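Local structure of racemase (Pseudovibrio sp. JE062, 3MKC) at residues Lys13-Ile18 with Val32-Thr37; Gly41-Gly46 with Gly375-Gln380; Arg78-Ile83 with Tyr115-Lys120. The protein belongs to the enolase superfamily as a racemase-type protein, with a mandelate racemase-like N-terminal domain and a TIM-barrel-like C-terminal domain. All blocks are in the same frame, centred on the assembly; numbering follows the deposited sequence.

Interaction 1: residues Lys13-Ile18 with Val32-Thr37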
loop_
_atom_site.group_PDB
_atom_site.type_symbol
_atom_site.label_atom_id
_atom_site.label_comp_id
_atom_site.label_asym_id
_atom_site.label_seq_id
_atom_site.Cartn_x
_atom_site.Cartn_y
_atom_site.Cartn_z
ATOM N N LYS A 13 -24.231 8.689 7.117
ATOM C CA LYS A 13 -25.028 9.822 6.661
ATOM C C LYS A 13 -24.473 10.421 5.373
ATOM O O LYS A 13 -25.228 10.808 4.478
ATOM C CB LYS A 13 -25.080 10.898 7.746
ATOM C CG LYS A 13 -25.867 12.141 7.347
ATOM C CD LYS A 13 -25.899 13.139 8.489
ATOM C CE LYS A 13 -26.645 14.405 8.118
ATOM N NZ LYS A 13 -26.779 15.286 9.314
ATOM N N SER A 14 -23.151 10.500 5.275
ATOM C CA SER A 14 -22.540 11.070 4.087
ATOM C C SER A 14 -21.151 10.523 3.804
ATOM O O SER A 14 -20.477 9.986 4.685
ATOM C CB SER A 14 -22.455 12.594 4.214
ATOM O OG SER A 14 -21.495 12.976 5.190
ATOM N N ILE A 15 -20.736 10.665 2.553
ATOM C CA ILE A 15 -19.424 10.226 2.122
ATOM C C ILE A 15 -18.890 11.321 1.217
ATOM O O ILE A 15 -19.462 11.617 0.160
ATOM C CB ILE A 15 -19.483 8.889 1.360
ATOM C CG1 ILE A 15 -19.976 7.781 2.301
ATOM C CG2 ILE A 15 -18.094 8.542 0.815
ATOM C CD1 ILE A 15 -19.996 6.390 1.678
ATOM N N GLU A 16 -17.796 11.926 1.652
ATOM C CA GLU A 16 -17.171 13.016 0.927
ATOM C C GLU A 16 -15.774 12.679 0.424
ATOM O O GLU A 16 -14.930 12.173 1.168
ATOM C CB GLU A 16 -17.119 14.252 1.833
ATOM C CG GLU A 16 -16.269 15.398 1.315
ATOM C CD GLU A 16 -16.369 16.642 2.189
ATOM O OE1 GLU A 16 -16.361 16.507 3.433
ATOM O OE2 GLU A 16 -16.447 17.758 1.632
ATOM N N PHE A 17 -15.545 12.953 -0.854
ATOM C CA PHE A 17 -14.247 12.719 -1.466
ATOM C C PHE A 17 -13.568 14.082 -1.492
ATOM O O PHE A 17 -14.063 15.020 -2.110
ATOM C CB PHE A 17 -14.424 12.148 -2.877
ATOM C CG PHE A 17 -14.602 10.645 -2.903
ATOM C CD1 PHE A 17 -13.571 9.821 -3.340
ATOM C CD2 PHE A 17 -15.781 10.060 -2.449
ATOM C CE1 PHE A 17 -13.706 8.430 -3.324
ATOM C CE2 PHE A 17 -15.929 8.668 -2.428
ATOM C CZ PHE A 17 -14.884 7.853 -2.866
ATOM N N ILE A 18 -12.430 14.183 -0.815
ATOM C CA ILE A 18 -11.722 15.448 -0.709
ATOM C C ILE A 18 -10.366 15.495 -1.382
ATOM O O ILE A 18 -9.373 15.024 -0.833
ATOM C CB ILE A 18 -11.537 15.823 0.775
ATOM C CG1 ILE A 18 -12.902 15.868 1.460
ATOM C CG2 ILE A 18 -10.807 17.156 0.897
ATOM C CD1 ILE A 18 -12.835 15.971 2.966
ATOM N N VAL A 32 -6.627 11.776 -2.266
ATOM C CA VAL A 32 -8.042 12.034 -2.202
ATOM C C VAL A 32 -8.523 11.458 -0.891
ATOM O O VAL A 32 -8.643 10.244 -0.742
ATOM C CB VAL A 32 -8.781 11.367 -3.364
ATOM C CG1 VAL A 32 -10.246 11.718 -3.305
ATOM C CG2 VAL A 32 -8.169 11.816 -4.680
ATOM N N VAL A 33 -8.768 12.333 0.074
ATOM C CA VAL A 33 -9.247 11.880 1.367
ATOM C C VAL A 33 -10.706 11.489 1.250
ATOM O O VAL A 33 -11.489 12.173 0.592
ATOM C CB VAL A 33 -9.131 12.986 2.433
ATOM C CG1 VAL A 33 -9.724 12.500 3.750
ATOM C CG2 VAL A 33 -7.677 13.379 2.614
ATOM N N VAL A 34 -11.064 10.370 1.866
ATOM C CA VAL A 34 -12.442 9.923 1.864
ATOM C C VAL A 34 -12.945 10.022 3.300
ATOM O O VAL A 34 -12.428 9.351 4.195
ATOM C CB VAL A 34 -12.574 8.466 1.392
ATOM C CG1 VAL A 34 -14.029 8.020 1.510
ATOM C CG2 VAL A 34 -12.083 8.339 -0.039
ATOM N N LYS A 35 -13.949 10.865 3.519
ATOM C CA LYS A 35 -14.513 11.048 4.848
ATOM C C LYS A 35 -15.937 10.504 4.902
ATOM O O LYS A 35 -16.831 11.012 4.219
ATOM C CB LYS A 35 -14.510 12.536 5.200
ATOM C CG LYS A 35 -14.888 12.880 6.633
ATOM C CD LYS A 35 -14.868 14.400 6.798
ATOM C CE LYS A 35 -15.043 14.841 8.235
ATOM N NZ LYS A 35 -14.762 16.307 8.370
ATOM N N VAL A 36 -16.143 9.463 5.704
ATOM C CA VAL A 36 -17.463 8.863 5.861
ATOM C C VAL A 36 -17.985 9.288 7.232
ATOM O O VAL A 36 -17.385 8.981 8.260
ATOM C CB VAL A 36 -17.396 7.319 5.787
ATOM C CG1 VAL A 36 -18.789 6.729 5.884
ATOM C CG2 VAL A 36 -16.733 6.891 4.482
ATOM N N THR A 37 -19.107 9.995 7.237
ATOM C CA THR A 37 -19.692 10.494 8.472
ATOM C C THR A 37 -21.001 9.801 8.816
ATOM O O THR A 37 -21.834 9.580 7.938
ATOM C CB THR A 37 -19.947 12.000 8.356
ATOM O OG1 THR A 37 -18.760 12.641 7.870
ATOM C CG2 THR A 37 -20.319 12.584 9.715
HETATM O O HOH W 1 -18.818 12.712 5.301
#
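T37 O is gripped by two successive amides of the facing strand, K13 N at 2.7 Å and S14 N at 3.1 Å, which makes a classic beta bulge. It lies in the antiparallel hairpin of strands 12-22 and 29-38, within the three-stranded sheet of the enolase-type N-terminal domain. Beyond the bulge the pairing is regular: hydrogen-bonded S14-T37, E16-K35 and I18-V33 alternate with non-hydrogen-bonded I15-V36 and F17-V34. The I18 N to V33 O bond, 2.6 Å long, is nearly straight at 171°, whereas V33 N reaches I18 O from above the carbonyl plane.

On the face of I15, F17, V34 and V36, the last three meet helix 102-122. V34 CG2, anti to its own carbonyl carbon, sits 3.7 Å above the F17 ring plane, offset toward the rim, in a CH-pi contact, and V32 CG1 comes to the ring edge. The other face is mixed, with the I18-V33 pair beside E16, K35 and the hydroxyls of S14 and T37. Here E16 OE1 and K35 NZ stay 5.2 Å apart, and K35 makes a cation-pi contact with Y43. Near the bulge one water bridges both strands, donating to K35 O (2.8 Å) and bonding S14 OG (2.7 Å) and T37 OG1 (2.6 Å).

Interaction 2: residues Gly41-Gly46 with Gly375-Gln380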
loop_
_atom_site.group_PDB
_atom_site.type_symbol
_atom_site.label_atom_id
_atom_site.label_comp_id
_atom_site.label_asym_id
_atom_site.label_seq_id
_atom_site.Cartn_x
_atom_site.Cartn_y
_atom_site.Cartn_z
ATOM N N GLY A 41 -22.400 12.290 13.657
ATOM C CA GLY A 41 -21.281 13.187 13.418
ATOM C C GLY A 41 -19.909 12.544 13.510
ATOM O O GLY A 41 -18.892 13.203 13.292
ATOM N N VAL A 42 -19.865 11.262 13.847
ATOM C CA VAL A 42 -18.591 10.561 13.940
ATOM C C VAL A 42 -18.162 10.244 12.516
ATOM O O VAL A 42 -19.001 9.935 11.673
ATOM C CB VAL A 42 -18.731 9.245 14.722
ATOM C CG1 VAL A 42 -17.371 8.590 14.879
ATOM C CG2 VAL A 42 -19.350 9.516 16.088
ATOM N N TYR A 43 -16.867 10.323 12.238
ATOM C CA TYR A 43 -16.400 10.039 10.886
ATOM C C TYR A 43 -15.158 9.156 10.815
ATOM O O TYR A 43 -14.425 8.995 11.796
ATOM C CB TYR A 43 -16.153 11.352 10.131
ATOM C CG TYR A 43 -15.096 12.241 10.741
ATOM C CD1 TYR A 43 -13.742 11.954 10.584
ATOM C CD2 TYR A 43 -15.449 13.380 11.473
ATOM C CE1 TYR A 43 -12.761 12.776 11.133
ATOM C CE2 TYR A 43 -14.476 14.209 12.030
ATOM C CZ TYR A 43 -13.134 13.902 11.853
ATOM O OH TYR A 43 -12.157 14.730 12.358
ATOM N N GLY A 44 -14.957 8.570 9.639
ATOM C CA GLY A 44 -13.822 7.708 9.387
ATOM C C GLY A 44 -13.065 8.263 8.196
ATOM O O GLY A 44 -13.666 8.821 7.271
ATOM N N LEU A 45 -11.750 8.099 8.210
ATOM C CA LEU A 45 -10.904 8.611 7.148
ATOM C C LEU A 45 -10.188 7.515 6.373
ATOM O O LEU A 45 -9.655 6.575 6.956
ATOM C CB LEU A 45 -9.857 9.557 7.737
ATOM C CG LEU A 45 -10.412 10.785 8.460
ATOM C CD1 LEU A 45 -9.314 11.459 9.256
ATOM C CD2 LEU A 45 -11.009 11.738 7.437
ATOM N N GLY A 46 -10.190 7.659 5.054
ATOM C CA GLY A 46 -9.516 6.714 4.185
ATOM C C GLY A 46 -8.978 7.543 3.042
ATOM O O GLY A 46 -9.135 8.758 3.045
ATOM N N GLY A 375 -6.845 5.395 14.210
ATOM C CA GLY A 375 -6.065 6.254 15.083
ATOM C C GLY A 375 -5.452 7.458 14.405
ATOM O O GLY A 375 -4.266 7.744 14.575
ATOM N N ILE A 376 -6.255 8.175 13.631
ATOM C CA ILE A 376 -5.760 9.357 12.946
ATOM C C ILE A 376 -6.847 10.399 12.778
ATOM O O ILE A 376 -8.041 10.105 12.897
ATOM C CB ILE A 376 -5.236 9.025 11.536
ATOM C CG1 ILE A 376 -6.310 8.257 10.761
ATOM C CG2 ILE A 376 -3.931 8.251 11.625
ATOM C CD1 ILE A 376 -5.920 7.961 9.320
ATOM N N ASP A 377 -6.417 11.624 12.498
ATOM C CA ASP A 377 -7.348 12.712 12.265
ATOM C C ASP A 377 -6.694 13.731 11.347
ATOM O O ASP A 377 -5.465 13.848 11.292
ATOM C CB ASP A 377 -7.760 13.369 13.581
ATOM C CG ASP A 377 -9.150 13.979 13.513
ATOM O OD1 ASP A 377 -9.756 13.966 12.418
ATOM O OD2 ASP A 377 -9.638 14.471 14.553
ATOM N N LEU A 378 -7.525 14.464 10.618
ATOM C CA LEU A 378 -7.034 15.469 9.690
ATOM C C LEU A 378 -6.445 16.672 10.397
ATOM O O LEU A 378 -6.964 17.123 11.419
ATOM C CB LEU A 378 -8.165 15.954 8.785
ATOM C CG LEU A 378 -8.759 14.975 7.779
ATOM C CD1 LEU A 378 -9.991 15.605 7.142
ATOM C CD2 LEU A 378 -7.719 14.626 6.726
ATOM N N ASN A 379 -5.357 17.184 9.837
ATOM C CA ASN A 379 -4.702 18.368 10.362
ATOM C C ASN A 379 -5.362 19.544 9.633
ATOM O O ASN A 379 -4.945 19.921 8.536
ATOM C CB ASN A 379 -3.211 18.310 10.048
ATOM C CG ASN A 379 -2.488 19.570 10.446
ATOM O OD1 ASN A 379 -3.100 20.524 10.929
ATOM N ND2 ASN A 379 -1.176 19.585 10.244
ATOM N N GLN A 380 -6.393 20.116 10.247
ATOM C CA GLN A 380 -7.141 21.212 9.636
ATOM C C GLN A 380 -6.323 22.433 9.215
ATOM O O GLN A 380 -6.538 22.969 8.128
ATOM C CB GLN A 380 -8.275 21.648 10.565
ATOM C CG GLN A 380 -9.159 20.505 11.031
ATOM C CD GLN A 380 -10.378 20.987 11.795
ATOM O OE1 GLN A 380 -10.269 21.796 12.719
ATOM N NE2 GLN A 380 -11.547 20.483 11.416
#
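Y43 reaches D377 through the hydroxyl end of its ring. CB already points toward the 375-380 segment, and chi1 of 61° puts CG between the backbone N and the carbonyl carbon, in the crowded position. The ring beyond it lies between two lysine ammonium groups on opposite faces, K35 and K120, each in a cation-pi contact. Along the edge CE1 passes 3.5 Å from D377 OD1, which lies in the ring plane. At the tip OH donates to the same OD1 over 2.5 Å, meeting the carboxylate oxygen's syn lone pair; the flanking cations would be expected to strengthen the hydroxyl as a donor. Ring and carboxylate planes are turned 47° apart.

The bond ties parts of the chain more than 300 residues apart. Strand 43-48 is an outer strand of the N-terminal domain's sheet, and 375-380 belongs to the C-terminal part of the chain; such a return of the chain end to the N-terminal domain is a feature of the enolase fold.

D377 OD1 has a second donor, L378 N at 2.9 Å, which comes from above the carboxylate plane and helps to fix its rotation. L45, also directed toward this segment, adds the apolar share: CD1 lies 3.8 Å from D377 CA and 3.9 Å from L378 CG, while CD2 touches L378 CD1. L45 N is hydrogen-bonded to D116 OD2 of helix 102-122, and on the far segment I376 packs on helix 319-331.

Interaction 3: residues Arg78-Ile83 with Tyr115-Lys120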
loop_
_atom_site.group_PDB
_atom_site.type_symbol
_atom_site.label_atom_id
_atom_site.label_comp_id
_atom_site.label_asym_id
_atom_site.label_seq_id
_atom_site.Cartn_x
_atom_site.Cartn_y
_atom_site.Cartn_z
ATOM N N ARG A 78 -26.213 2.605 5.503
ATOM C CA ARG A 78 -25.763 1.337 6.073
ATOM C C ARG A 78 -24.993 1.513 7.378
ATOM O O ARG A 78 -24.434 2.577 7.647
ATOM C CB ARG A 78 -24.875 0.590 5.063
ATOM C CG ARG A 78 -25.554 0.238 3.733
ATOM C CD ARG A 78 -26.713 -0.722 3.939
ATOM N NE ARG A 78 -26.281 -2.014 4.468
ATOM C CZ ARG A 78 -25.739 -2.980 3.731
ATOM N NH1 ARG A 78 -25.563 -2.801 2.426
ATOM N NH2 ARG A 78 -25.373 -4.128 4.296
ATOM N N LEU A 79 -24.981 0.461 8.194
ATOM C CA LEU A 79 -24.254 0.486 9.458
ATOM C C LEU A 79 -22.800 0.170 9.111
ATOM O O LEU A 79 -22.514 -0.871 8.518
ATOM C CB LEU A 79 -24.829 -0.563 10.413
ATOM C CG LEU A 79 -26.321 -0.378 10.728
ATOM C CD1 LEU A 79 -26.826 -1.503 11.625
ATOM C CD2 LEU A 79 -26.529 0.970 11.392
ATOM N N PRO A 80 -21.868 1.070 9.473
ATOM C CA PRO A 80 -20.422 0.984 9.234
ATOM C C PRO A 80 -19.766 -0.340 9.610
ATOM O O PRO A 80 -18.735 -0.709 9.041
ATOM C CB PRO A 80 -19.868 2.143 10.058
ATOM C CG PRO A 80 -20.987 3.125 10.053
ATOM C CD PRO A 80 -22.175 2.246 10.303
ATOM N N ILE A 81 -20.360 -1.045 10.568
ATOM C CA ILE A 81 -19.831 -2.319 11.031
ATOM C C ILE A 81 -19.909 -3.435 9.979
ATOM O O ILE A 81 -19.127 -4.380 10.025
ATOM C CB ILE A 81 -20.554 -2.779 12.324
ATOM C CG1 ILE A 81 -19.949 -4.086 12.837
ATOM C CG2 ILE A 81 -22.042 -2.979 12.054
ATOM C CD1 ILE A 81 -18.477 -4.001 13.171
ATOM N N GLU A 82 -20.837 -3.328 9.031
ATOM C CA GLU A 82 -20.977 -4.351 7.992
ATOM C C GLU A 82 -20.072 -4.012 6.810
ATOM O O GLU A 82 -20.533 -3.874 5.676
ATOM C CB GLU A 82 -22.431 -4.436 7.515
ATOM C CG GLU A 82 -23.441 -4.611 8.638
ATOM C CD GLU A 82 -24.796 -5.052 8.133
ATOM O OE1 GLU A 82 -25.421 -4.305 7.358
ATOM O OE2 GLU A 82 -25.238 -6.157 8.504
ATOM N N ILE A 83 -18.779 -3.896 7.081
ATOM C CA ILE A 83 -17.820 -3.537 6.047
ATOM C C ILE A 83 -17.783 -4.496 4.872
ATOM O O ILE A 83 -17.721 -4.067 3.723
ATOM C CB ILE A 83 -16.404 -3.417 6.629
ATOM C CG1 ILE A 83 -16.445 -2.534 7.879
ATOM C CG2 ILE A 83 -15.466 -2.822 5.593
ATOM C CD1 ILE A 83 -15.099 -2.338 8.550
ATOM N N TYR A 115 -13.268 1.150 8.194
ATOM C CA TYR A 115 -12.550 0.538 9.302
ATOM C C TYR A 115 -12.298 1.593 10.371
ATOM O O TYR A 115 -12.336 1.303 11.564
ATOM C CB TYR A 115 -11.230 -0.062 8.807
ATOM C CG TYR A 115 -11.425 -1.412 8.162
ATOM C CD1 TYR A 115 -11.520 -2.567 8.939
ATOM C CD2 TYR A 115 -11.601 -1.531 6.784
ATOM C CE1 TYR A 115 -11.792 -3.800 8.364
ATOM C CE2 TYR A 115 -11.876 -2.766 6.196
ATOM C CZ TYR A 115 -11.974 -3.892 6.992
ATOM O OH TYR A 115 -12.285 -5.109 6.431
ATOM N N ASP A 116 -12.047 2.824 9.938
ATOM C CA ASP A 116 -11.795 3.906 10.880
ATOM C C ASP A 116 -13.101 4.253 11.584
ATOM O O ASP A 116 -13.144 4.363 12.808
ATOM C CB ASP A 116 -11.231 5.124 10.142
ATOM C CG ASP A 116 -10.718 6.207 11.085
ATOM O OD1 ASP A 116 -10.203 5.863 12.168
ATOM O OD2 ASP A 116 -10.810 7.401 10.728
ATOM N N LEU A 117 -14.170 4.402 10.812
ATOM C CA LEU A 117 -15.469 4.740 11.381
ATOM C C LEU A 117 -16.018 3.649 12.301
ATOM O O LEU A 117 -16.402 3.929 13.436
ATOM C CB LEU A 117 -16.468 5.031 10.263
ATOM C CG LEU A 117 -17.908 5.323 10.677
ATOM C CD1 LEU A 117 -17.934 6.400 11.767
ATOM C CD2 LEU A 117 -18.698 5.764 9.449
ATOM N N ALA A 118 -16.048 2.407 11.820
ATOM C CA ALA A 118 -16.564 1.293 12.617
ATOM C C ALA A 118 -15.805 1.146 13.933
ATOM O O ALA A 118 -16.395 0.862 14.978
ATOM C CB ALA A 118 -16.478 -0.010 11.822
ATOM N N GLY A 119 -14.492 1.331 13.869
ATOM C CA GLY A 119 -13.681 1.217 15.066
ATOM C C GLY A 119 -14.019 2.321 16.046
ATOM O O GLY A 119 -14.183 2.078 17.242
ATOM N N LYS A 120 -14.127 3.545 15.544
ATOM C CA LYS A 120 -14.434 4.677 16.409
ATOM C C LYS A 120 -15.799 4.552 17.066
ATOM O O LYS A 120 -15.971 4.959 18.213
ATOM C CB LYS A 120 -14.305 5.986 15.623
ATOM C CG LYS A 120 -12.850 6.321 15.291
ATOM C CD LYS A 120 -12.709 7.455 14.281
ATOM C CE LYS A 120 -13.138 8.801 14.843
ATOM N NZ LYS A 120 -12.879 9.902 13.858
#
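I83 drops its terminal methyl onto the ring of Y115. CD1 stands 3.5 Å above the ring plane, over its centre and only 10° off the normal, a well-centred CH-pi contact. CG1 is anti to the carbonyl carbon (chi1 -49°) and CD1 anti to CA (chi2 180°), an extended branch whose end lies over the ring. The other branch covers the rim, with CG2 3.6 Å from Y115 CE2. Y115 itself leaves helix 102-122 with its CB directed away from the 78-83 loop, but its ring comes back within reach of I83. Its hydroxyl is hydrogen-bonded to T295 OG1 at the start of helix 293-306, joining the N-terminal domain to the barrel.

The second patch centres on P80. Its ring, puckered C-gamma exo, crosses L117 obliquely, and CG meets L117 CD2 at 3.5 Å. L117 has CG anti to its backbone N, and this CG lies 3.8 Å from P80 CB. Between the two patches A118 fits its single methyl against the backbone: CB is 3.6 Å from P80 O and 4.1 Å from I81 CA.

The loop that presents these groups is a type I turn, L79 to E82, closed by E82 N to L79 O at 3.0 Å. It leads into helix 83-93, with E82 at the N-cap position. R78 NH2 forms a salt bridge to E82 OE1 over 3.1 Å, in the guanidinium plane but above that of the carboxylate, linking the residue before the turn to its last residue.

With no hydrogen bond crossing from loop to helix, the docking of one on the other rests on close, largely apolar packing and burial rather than on directional bonds.

The three contacts share neighbouring elements on one side of the chain's centre. Interactions 1 and 2 meet through the sheet, where V34 N and G46 O, and V36 O and G44 N, are paired; interactions 2 and 3 meet where K120 NZ reaches Y43 O. Interaction 3, mostly buried, is largely apolar and has no hydrogen bond across its interface. Interaction 1 is half core and half surface: one face lies against helices, the other mixes I18 and V33 with charged groups, hydroxyls and a water. Interaction 2, also partly buried, alone joins the N-terminal domain to the C-terminal part of the chain. L117 touches V36 of interaction 1 and P80 of interaction 3, and packs on V42 in the 41-46 segment.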